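Local atomic coordinates of DNA polymerase III, gamma subunit-related protein (Thermotoga maritima, PDB entry 2GNO), a protein that probably binds DNA and is related to the gamma and delta subunits of bacterial DNA polymerase III. Residues A[20-25]-A[115-120]. Sequence-based numbering, arbitrary orientation.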
loop_
_atom_site.group_PDB
_atom_site.type_symbol
_atom_site.label_atom_id
_atom_site.label_comp_id
_atom_site.label_asym_id
_atom_site.label_seq_id
_atom_site.Cartn_x
_atom_site.Cartn_y
_atom_site.Cartn_z
ATOM N N SER A 20 12.648 19.882 0.863
ATOM C CA SER A 20 11.575 19.059 1.362
ATOM C C SER A 20 10.655 18.874 0.167
ATOM O O SER A 20 10.222 19.851 -0.442
ATOM C CB SER A 20 10.883 19.723 2.541
ATOM O OG SER A 20 11.774 19.743 3.644
ATOM N N ILE A 21 10.398 17.621 -0.189
ATOM C CA ILE A 21 9.560 17.282 -1.337
ATOM C C ILE A 21 8.446 16.375 -0.870
ATOM O O ILE A 21 8.617 15.585 0.071
ATOM C CB ILE A 21 10.401 16.524 -2.423
ATOM C CG1 ILE A 21 11.586 17.379 -2.887
ATOM C CG2 ILE A 21 9.516 16.122 -3.620
ATOM C CD1 ILE A 21 12.574 16.649 -3.811
ATOM N N LEU A 22 7.290 16.517 -1.492
ATOM C CA LEU A 22 6.157 15.682 -1.196
ATOM C C LEU A 22 5.821 15.031 -2.503
ATOM O O LEU A 22 5.508 15.739 -3.485
ATOM C CB LEU A 22 4.946 16.460 -0.684
ATOM C CG LEU A 22 3.746 15.549 -0.334
ATOM C CD1 LEU A 22 3.949 14.818 0.965
ATOM C CD2 LEU A 22 2.552 16.356 -0.242
ATOM N N ILE A 23 5.909 13.699 -2.532
ATOM C CA ILE A 23 5.564 12.916 -3.715
ATOM C C ILE A 23 4.116 12.522 -3.502
ATOM O O ILE A 23 3.789 11.802 -2.549
ATOM C CB ILE A 23 6.512 11.736 -3.932
ATOM C CG1 ILE A 23 7.899 12.319 -4.252
ATOM C CG2 ILE A 23 6.014 10.860 -5.087
ATOM C CD1 ILE A 23 8.972 11.357 -4.420
ATOM N N ASN A 24 3.263 12.979 -4.424
ATOM C CA ASN A 24 1.822 12.796 -4.352
ATOM C C ASN A 24 1.245 12.022 -5.535
ATOM O O ASN A 24 1.584 12.290 -6.694
ATOM C CB ASN A 24 1.225 14.212 -4.284
ATOM C CG ASN A 24 -0.284 14.247 -4.045
ATOM O OD1 ASN A 24 -0.934 15.146 -4.547
ATOM N ND2 ASN A 24 -0.833 13.296 -3.275
ATOM N N GLY A 25 0.378 11.056 -5.268
ATOM C CA GLY A 25 -0.210 10.284 -6.369
ATOM C C GLY A 25 -1.397 9.466 -5.936
ATOM O O GLY A 25 -1.552 9.189 -4.747
ATOM N N ILE A 115 14.447 15.791 2.136
ATOM C CA ILE A 115 13.387 15.136 2.891
ATOM C C ILE A 115 12.343 14.780 1.853
ATOM O O ILE A 115 11.886 15.663 1.115
ATOM C CB ILE A 115 12.800 16.014 4.002
ATOM C CG1 ILE A 115 13.912 16.443 4.981
ATOM C CG2 ILE A 115 11.688 15.240 4.711
ATOM C CD1 ILE A 115 13.444 17.422 6.085
ATOM N N VAL A 116 12.010 13.488 1.766
ATOM C CA VAL A 116 11.048 12.985 0.792
ATOM C C VAL A 116 9.835 12.424 1.524
ATOM O O VAL A 116 9.848 11.317 2.019
ATOM C CB VAL A 116 11.664 11.860 -0.078
ATOM C CG1 VAL A 116 10.722 11.545 -1.280
ATOM C CG2 VAL A 116 13.033 12.297 -0.593
ATOM N N LEU A 117 8.782 13.222 1.592
ATOM C CA LEU A 117 7.550 12.825 2.201
ATOM C C LEU A 117 6.688 12.289 1.070
ATOM O O LEU A 117 6.901 12.647 -0.095
ATOM C CB LEU A 117 6.843 14.050 2.782
ATOM C CG LEU A 117 7.570 14.954 3.778
ATOM C CD1 LEU A 117 6.634 16.045 4.269
ATOM C CD2 LEU A 117 8.043 14.191 4.923
ATOM N N ASN A 118 5.753 11.402 1.380
ATOM C CA ASN A 118 4.815 10.923 0.360
ATOM C C ASN A 118 3.427 10.712 0.948
ATOM O O ASN A 118 3.259 10.406 2.138
ATOM C CB ASN A 118 5.328 9.730 -0.476
ATOM C CG ASN A 118 5.532 8.473 0.333
ATOM O OD1 ASN A 118 4.586 7.878 0.802
ATOM N ND2 ASN A 118 6.779 8.007 0.412
ATOM N N THR A 119 2.434 10.911 0.098
ATOM C CA THR A 119 1.032 10.792 0.488
ATOM C C THR A 119 0.191 10.775 -0.768
ATOM O O THR A 119 0.655 11.123 -1.849
ATOM C CB THR A 119 0.553 12.001 1.342
ATOM O OG1 THR A 119 -0.765 11.767 1.847
ATOM C CG2 THR A 119 0.544 13.321 0.529
ATOM N N ARG A 120 -1.051 10.372 -0.611
ATOM C CA ARG A 120 -2.018 10.323 -1.710
ATOM C C ARG A 120 -3.143 11.357 -1.480
ATOM O O ARG A 120 -4.047 11.473 -2.297
ATOM C CB ARG A 120 -2.629 8.924 -1.711
ATOM C CG ARG A 120 -1.616 7.749 -1.838
ATOM C CD ARG A 120 -2.304 6.442 -1.548
ATOM N NE ARG A 120 -3.474 6.276 -2.420
ATOM C CZ ARG A 120 -4.491 5.427 -2.220
ATOM N NH1 ARG A 120 -4.555 4.635 -1.140
ATOM N NH2 ARG A 120 -5.491 5.394 -3.102
#
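Ile21 and Ile23 each give and accept a backbone hydrogen bond across a parallel strand pair. Ile21 N binds Ile115 O at 2.8 Å, Leu117 N binds Ile21 O, Ile23 N binds Leu117 O, and Thr119 N binds Ile23 O. Beyond them Asn24 ND2 donates to Thr119 O at 3.0 Å, nearly straight at 170°. The acceptor lies in the amide plane of Asn24, but ND2 sits above the carbonyl plane of Thr119. Gly25 N adds a weak bond to the same oxygen. With CG anti to the backbone N (chi1 -173°), Asn24 sets it on the carbonyl side, where Thr119 O is met. An alanine here lacks the amide, so Thr119 O would probably lose the straighter of its two N-H bonds.

Apolar contacts lie on both faces. Leu22 CD1 meets Leu117 CB at 3.5 Å, the two side chains crossing at about a right angle, and Leu22 CD2 meets Thr119 CG2. On the face toward helix 30-43, Ile23 CD1 touches Val116 CG1 at 3.6 Å.

Asn118 turns its amide to His89, Asp90 and Ser35. Strands 19-24 and 113-119 are neighbours inside the five-stranded parallel sheet, in 2-3-4-1-5 order, consistent with an AAA+-like P-loop NTPase fold.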